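Side-chain contact in reticulocyte binding protein (Streptococcus agalactiae COH1, PDB 3FAW), which probably hydrolyses alpha-1,6 glucosidic linkages in pullulan and related branched glucans, as a pullulanase of the streptococcal cell surface: residues Tyr203-Lys208 and Val214-Pro219. Residues are numbered along the deposited sequence; the frame is centred on the assembly and turned at random.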
loop_
_atom_site.group_PDB
_atom_site.type_symbol
_atom_site.label_atom_id
_atom_site.label_comp_id
_atom_site.label_asym_id
_atom_site.label_seq_id
_atom_site.Cartn_x
_atom_site.Cartn_y
_atom_site.Cartn_z
ATOM N N TYR A 203 22.687 5.033 16.505
ATOM C CA TYR A 203 22.443 4.379 17.788
ATOM C C TYR A 203 21.597 3.105 17.697
ATOM O O TYR A 203 20.724 2.970 16.833
ATOM C CB TYR A 203 21.814 5.364 18.793
ATOM C CG TYR A 203 20.414 5.830 18.448
ATOM C CD1 TYR A 203 19.296 5.274 19.074
ATOM C CD2 TYR A 203 20.205 6.828 17.500
ATOM C CE1 TYR A 203 18.011 5.699 18.762
ATOM C CE2 TYR A 203 18.922 7.259 17.181
ATOM C CZ TYR A 203 17.831 6.691 17.815
ATOM O OH TYR A 203 16.564 7.121 17.495
ATOM N N LEU A 204 21.894 2.168 18.597
ATOM C CA LEU A 204 21.042 1.013 18.858
ATOM C C LEU A 204 20.734 0.988 20.353
ATOM O O LEU A 204 21.411 1.655 21.138
ATOM C CB LEU A 204 21.734 -0.287 18.442
ATOM C CG LEU A 204 21.916 -0.549 16.942
ATOM C CD1 LEU A 204 22.775 -1.788 16.718
ATOM C CD2 LEU A 204 20.577 -0.696 16.228
ATOM N N TYR A 205 19.707 0.232 20.738
ATOM C CA TYR A 205 19.402 -0.004 22.152
ATOM C C TYR A 205 19.658 -1.464 22.498
ATOM O O TYR A 205 19.177 -2.357 21.805
ATOM C CB TYR A 205 17.941 0.329 22.461
ATOM C CG TYR A 205 17.628 1.805 22.493
ATOM C CD1 TYR A 205 18.197 2.634 23.456
ATOM C CD2 TYR A 205 16.749 2.373 21.569
ATOM C CE1 TYR A 205 17.907 3.993 23.494
ATOM C CE2 TYR A 205 16.451 3.730 21.604
ATOM C CZ TYR A 205 17.033 4.531 22.571
ATOM O OH TYR A 205 16.752 5.876 22.605
ATOM N N GLU A 206 20.411 -1.700 23.569
ATOM C CA GLU A 206 20.600 -3.050 24.094
ATOM C C GLU A 206 19.675 -3.283 25.285
ATOM O O GLU A 206 19.806 -2.627 26.324
ATOM C CB GLU A 206 22.057 -3.299 24.496
ATOM C CG GLU A 206 22.353 -4.768 24.787
ATOM C CD GLU A 206 23.825 -5.031 25.053
ATOM O OE1 GLU A 206 24.375 -4.427 25.996
ATOM O OE2 GLU A 206 24.426 -5.843 24.320
ATOM N N ILE A 207 18.742 -4.217 25.122
ATOM C CA ILE A 207 17.739 -4.511 26.141
ATOM C C ILE A 207 18.100 -5.807 26.847
ATOM O O ILE A 207 18.399 -6.805 26.199
ATOM C CB ILE A 207 16.325 -4.635 25.525
ATOM C CG1 ILE A 207 15.947 -3.335 24.805
ATOM C CG2 ILE A 207 15.287 -4.953 26.606
ATOM C CD1 ILE A 207 14.549 -3.339 24.219
ATOM N N LYS A 208 18.076 -5.781 28.176
ATOM C CA LYS A 208 18.329 -6.969 28.981
ATOM C C LYS A 208 17.051 -7.402 29.690
ATOM O O LYS A 208 16.399 -6.596 30.358
ATOM C CB LYS A 208 19.426 -6.689 30.008
ATOM C CG LYS A 208 19.959 -7.924 30.714
ATOM C CD LYS A 208 21.118 -7.570 31.635
ATOM C CE LYS A 208 21.615 -8.787 32.407
ATOM N NZ LYS A 208 22.826 -8.477 33.220
ATOM N N VAL A 214 19.747 -8.236 23.802
ATOM C CA VAL A 214 19.544 -8.084 22.359
ATOM C C VAL A 214 19.597 -6.613 21.931
ATOM O O VAL A 214 19.180 -5.728 22.674
ATOM C CB VAL A 214 18.219 -8.750 21.908
ATOM C CG1 VAL A 214 17.002 -7.956 22.394
ATOM C CG2 VAL A 214 18.202 -8.929 20.396
ATOM N N LYS A 215 20.124 -6.368 20.732
ATOM C CA LYS A 215 20.271 -5.008 20.202
ATOM C C LYS A 215 19.148 -4.697 19.219
ATOM O O LYS A 215 18.981 -5.404 18.214
ATOM C CB LYS A 215 21.647 -4.834 19.551
ATOM C CG LYS A 215 22.798 -4.954 20.555
ATOM C CD LYS A 215 24.177 -4.963 19.902
ATOM C CE LYS A 215 25.261 -5.208 20.953
ATOM N NZ LYS A 215 26.642 -5.211 20.395
ATOM N N ILE A 216 18.384 -3.642 19.508
ATOM C CA ILE A 216 17.157 -3.334 18.754
ATOM C C ILE A 216 17.194 -1.980 18.032
ATOM O O ILE A 216 18.021 -1.115 18.330
ATOM C CB ILE A 216 15.874 -3.439 19.655
ATOM C CG1 ILE A 216 15.803 -2.322 20.702
ATOM C CG2 ILE A 216 15.818 -4.805 20.346
ATOM C CD1 ILE A 216 15.184 -1.033 20.216
ATOM N N LEU A 217 16.280 -1.822 17.076
ATOM C CA LEU A 217 16.162 -0.600 16.278
ATOM C C LEU A 217 15.015 0.238 16.817
ATOM O O LEU A 217 13.887 -0.239 16.902
ATOM C CB LEU A 217 15.910 -0.942 14.802
ATOM C CG LEU A 217 15.482 0.201 13.870
ATOM C CD1 LEU A 217 16.473 1.357 13.938
ATOM C CD2 LEU A 217 15.324 -0.287 12.423
ATOM N N ASP A 218 15.313 1.483 17.186
ATOM C CA ASP A 218 14.296 2.433 17.635
ATOM C C ASP A 218 13.158 2.497 16.607
ATOM O O ASP A 218 13.374 2.928 15.472
ATOM C CB ASP A 218 14.934 3.816 17.823
ATOM C CG ASP A 218 14.005 4.820 18.484
ATOM O OD1 ASP A 218 12.824 4.497 18.743
ATOM O OD2 ASP A 218 14.464 5.952 18.748
ATOM N N PRO A 219 11.943 2.048 16.989
ATOM C CA PRO A 219 10.837 2.101 16.028
ATOM C C PRO A 219 10.433 3.516 15.598
ATOM O O PRO A 219 9.866 3.675 14.526
ATOM C CB PRO A 219 9.682 1.387 16.753
ATOM C CG PRO A 219 10.057 1.323 18.166
ATOM C CD PRO A 219 11.542 1.455 18.277
HETATM O O HOH W 1 18.058 2.045 17.594
HETATM O O HOH W 2 14.750 6.754 21.263
#
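D218 OD2 and Y205 CE2 both lie at the edge of the Y203 ring, in its plane. Y203 OH donates a 2.7 Å hydrogen bond to D218 OD2, met on the anti side, 20° out of the carboxylate plane, and the ring and carboxylate planes are 64° apart. F243 stacks on the Y203 ring. The ring of Y205 has I216 CD1 and D218 CB at its edge. Its hydroxyl donates to a water in the ring plane, and that water donates to D218 OD2. One carboxylate oxygen thus takes two hydrogen bonds. D218 CG lies anti to the backbone N (chi1 -171°), which puts OD2 beside Y203 OH and within one water of Y205 OH. A second water joins the backbone where the strand pairing ends, donating to Y203 O and I216 O and accepting from D218 N. I216 CD1 packs 3.8 Å from Y205 CB, and I207 CD1 meets I216 CG1 at 3.9 Å. Beyond this face lie A148 and L150 of strand 146-151, both touching Y205. E206 and K215 project from the other face. E206 OE2 lies 3.5 Å from K215 CE, but K215 NZ forms its salt bridge with D235. Y205 and I216 are a hydrogen-bonded pair, as are I207 and V214. This is an antiparallel beta hairpin of strands 202-209 and 212-216, in the beta-sandwich CBM48 domain found N-terminal to the catalytic barrel in pullulanases.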